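Local coordinates for protein phist (Plasmodium falciparum, PDB 4JLE) that binds the virulence factor PfEMP1, probably through its helical PHIST domain, and comigrates with it to knobs on the infected erythrocyte surface, at the interface of chains A and B. Numbering follows the deposited sequence. Chains: chain A/B, Phist.

The interface of chains A and B. Residues chain A 65-66, 69, 73; chain B 143, 147, 150-151.
A:Ile66 and A:Ile69 meet B:Ala147 and B:Phe150 at the apolar centre of this patch of the PHIST domain. Helix 37-72 of chain A lies here against helix 117-163 of chain B. B:Ala147 is small, which probably lets both isoleucines approach the backbone of chain B. The delta methyl CD1 of A:Ile69 is 3.7 Å from B:Ala147 CA, and A:Ile66 CD1 comes to 3.4 Å from B:Ala147 N. The two branches of A:Ile66 part ways. CG1 lies beside the backbone N (chi1 -56°), and the turn at chi2 then helps direct CD1 to B:Ala147. CG2, anti to that N, sits over the centre of one face of the B:Phe150 ring, 3.5 Å from B:Phe150 CG. This is a CH-pi contact, and the two side chains cross at about a right angle. A:Ile69 CG2 packs on B:Phe150 CB at 3.9 Å.

On one flank, A:Phe65 turns a ring face to the aliphatic chain of B:Lys143. CG of B:Lys143 touches the ring at A:Phe65 CD2, 3.5 Å away. A bend at chi3 (132°) helps bring CE over the ring centre, and NZ continues past the CD1-CE1 side. The same ring reaches B:Ala147 CB with its CE2.

On the other flank, B:Arg151 spans A:Ile69 and A:Tyr73, which follows the end of helix 37-72. Its guanidinium turns away from the phenol toward A:Ile69, with NH1 3.6 Å from A:Ile69 CD1. The ring and guanidinium planes are 63° apart and do not stack.

The whole interface is two-fold symmetric, so the patch recurs with the chains exchanged. The dimer may not be the biological form. At the rim, A:Tyr73 meets the aliphatic part of B:Arg151 through CE2 and the hydroxyl OH, which rests 3.6 Å from B:Arg151 CG.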
ATOM      1  N   PHE A  65       7.542   7.338  23.093  1.00 41.06           N
ATOM      2  CA  PHE A  65       6.459   7.513  24.060  1.00 41.72           C
ATOM      3  C   PHE A  65       6.085   6.149  24.710  1.00 44.21           C
ATOM      4  O   PHE A  65       5.928   6.082  25.921  1.00 42.42           O
ATOM      5  CB  PHE A  65       5.220   8.169  23.405  1.00 43.56           C
ATOM      6  CG  PHE A  65       4.052   8.275  24.368  1.00 47.26           C
ATOM      7  CD1 PHE A  65       4.017   9.272  25.340  1.00 51.00           C
ATOM      8  CD2 PHE A  65       3.032   7.325  24.363  1.00 51.82           C
ATOM      9  CE1 PHE A  65       2.972   9.327  26.279  1.00 52.84           C
ATOM     10  CE2 PHE A  65       1.993   7.377  25.311  1.00 55.11           C
ATOM     11  CZ  PHE A  65       1.971   8.379  26.259  1.00 52.51           C
ATOM     12  N   ILE A  66       5.945   5.079  23.901  1.00 40.52           N
ATOM     13  CA  ILE A  66       5.569   3.755  24.399  1.00 39.71           C
ATOM     14  C   ILE A  66       6.707   3.188  25.290  1.00 42.74           C
ATOM     15  O   ILE A  66       6.430   2.422  26.213  1.00 43.39           O
ATOM     16  CB  ILE A  66       5.142   2.793  23.231  1.00 41.54           C
ATOM     17  CG1 ILE A  66       3.989   3.391  22.375  1.00 40.62           C
ATOM     18  CG2 ILE A  66       4.768   1.391  23.735  1.00 41.79           C
ATOM     19  CD1 ILE A  66       2.698   3.809  23.110  1.00 42.84           C
ATOM     20  N   ILE A  69       6.012   3.683  28.969  1.00 40.44           N
ATOM     21  CA  ILE A  69       5.032   2.714  29.514  1.00 39.58           C
ATOM     22  C   ILE A  69       5.753   1.382  29.724  1.00 45.05           C
ATOM     23  O   ILE A  69       5.499   0.698  30.715  1.00 44.21           O
ATOM     24  CB  ILE A  69       3.788   2.572  28.565  1.00 41.30           C
ATOM     25  CG1 ILE A  69       3.111   3.949  28.341  1.00 40.89           C
ATOM     26  CG2 ILE A  69       2.768   1.512  29.104  1.00 39.57           C
ATOM     27  CD1 ILE A  69       2.057   3.986  27.252  1.00 40.37           C
ATOM     28  N   TYR A  73       5.944  -0.364  33.503  1.00 48.61           N
ATOM     29  CA  TYR A  73       5.432  -1.693  33.802  1.00 47.57           C
ATOM     30  C   TYR A  73       6.468  -2.802  33.651  1.00 50.71           C
ATOM     31  O   TYR A  73       6.100  -3.973  33.788  1.00 50.34           O
ATOM     32  CB  TYR A  73       4.219  -1.978  32.900  1.00 48.35           C
ATOM     33  CG  TYR A  73       3.049  -1.087  33.229  1.00 51.33           C
ATOM     34  CD1 TYR A  73       2.255  -1.330  34.346  1.00 53.51           C
ATOM     35  CD2 TYR A  73       2.777   0.045  32.468  1.00 52.08           C
ATOM     36  CE1 TYR A  73       1.190  -0.495  34.669  1.00 55.98           C
ATOM     37  CE2 TYR A  73       1.716   0.887  32.782  1.00 53.34           C
ATOM     38  CZ  TYR A  73       0.922   0.614  33.884  1.00 64.09           C
ATOM     39  OH  TYR A  73      -0.126   1.456  34.203  1.00 67.90           O
TER
ATOM     40  N   LYS B 143      -0.392   6.383  18.782  1.00 40.83           N
ATOM     41  CA  LYS B 143       0.054   6.626  20.154  1.00 42.11           C
ATOM     42  C   LYS B 143      -0.987   6.060  21.111  1.00 46.92           C
ATOM     43  O   LYS B 143      -0.641   5.405  22.080  1.00 46.24           O
ATOM     44  CB  LYS B 143       0.273   8.122  20.390  1.00 46.20           C
ATOM     45  CG  LYS B 143       1.135   8.455  21.584  1.00 56.58           C
ATOM     46  CD  LYS B 143       1.171   9.958  21.832  1.00 63.84           C
ATOM     47  CE  LYS B 143       0.919  10.274  23.288  1.00 71.13           C
ATOM     48  NZ  LYS B 143       1.340  11.648  23.637  1.00 80.75           N
ATOM     49  N   ALA B 147      -0.531   2.712  23.359  1.00 42.50           N
ATOM     50  CA  ALA B 147      -0.550   3.029  24.791  1.00 43.42           C
ATOM     51  C   ALA B 147      -1.513   2.134  25.535  1.00 49.00           C
ATOM     52  O   ALA B 147      -1.137   1.566  26.553  1.00 49.88           O
ATOM     53  CB  ALA B 147      -0.897   4.492  25.026  1.00 44.96           C
ATOM     54  N   PHE B 150      -0.185  -1.597  25.535  1.00 44.68           N
ATOM     55  CA  PHE B 150       0.961  -1.769  26.426  1.00 42.82           C
ATOM     56  C   PHE B 150       0.590  -1.580  27.887  1.00 51.31           C
ATOM     57  O   PHE B 150       1.039  -2.369  28.731  1.00 51.71           O
ATOM     58  CB  PHE B 150       2.089  -0.821  26.021  1.00 42.79           C
ATOM     59  CG  PHE B 150       2.935  -1.386  24.892  1.00 42.22           C
ATOM     60  CD1 PHE B 150       2.434  -1.467  23.591  1.00 43.69           C
ATOM     61  CD2 PHE B 150       4.228  -1.836  25.132  1.00 42.27           C
ATOM     62  CE1 PHE B 150       3.209  -1.989  22.556  1.00 44.11           C
ATOM     63  CE2 PHE B 150       5.010  -2.352  24.093  1.00 44.37           C
ATOM     64  CZ  PHE B 150       4.497  -2.432  22.813  1.00 42.30           C
ATOM     65  N   ARG B 151      -0.248  -0.565  28.198  1.00 50.99           N
ATOM     66  CA  ARG B 151      -0.693  -0.271  29.572  1.00 51.93           C
ATOM     67  C   ARG B 151      -1.486  -1.460  30.111  1.00 56.28           C
ATOM     68  O   ARG B 151      -1.245  -1.882  31.240  1.00 58.11           O
ATOM     69  CB  ARG B 151      -1.513   1.034  29.594  1.00 50.56           C
ATOM     70  CG  ARG B 151      -1.660   1.724  30.939  1.00 66.36           C
ATOM     71  CD  ARG B 151      -1.526   3.243  30.894  1.00 74.11           C
ATOM     72  NE  ARG B 151      -2.215   3.898  29.775  1.00 75.29           N
ATOM     73  CZ  ARG B 151      -1.711   4.931  29.103  1.00 83.99           C
ATOM     74  NH1 ARG B 151      -0.511   5.410  29.410  1.00 74.83           N
ATOM     75  NH2 ARG B 151      -2.391   5.475  28.102  1.00 64.27           N
TER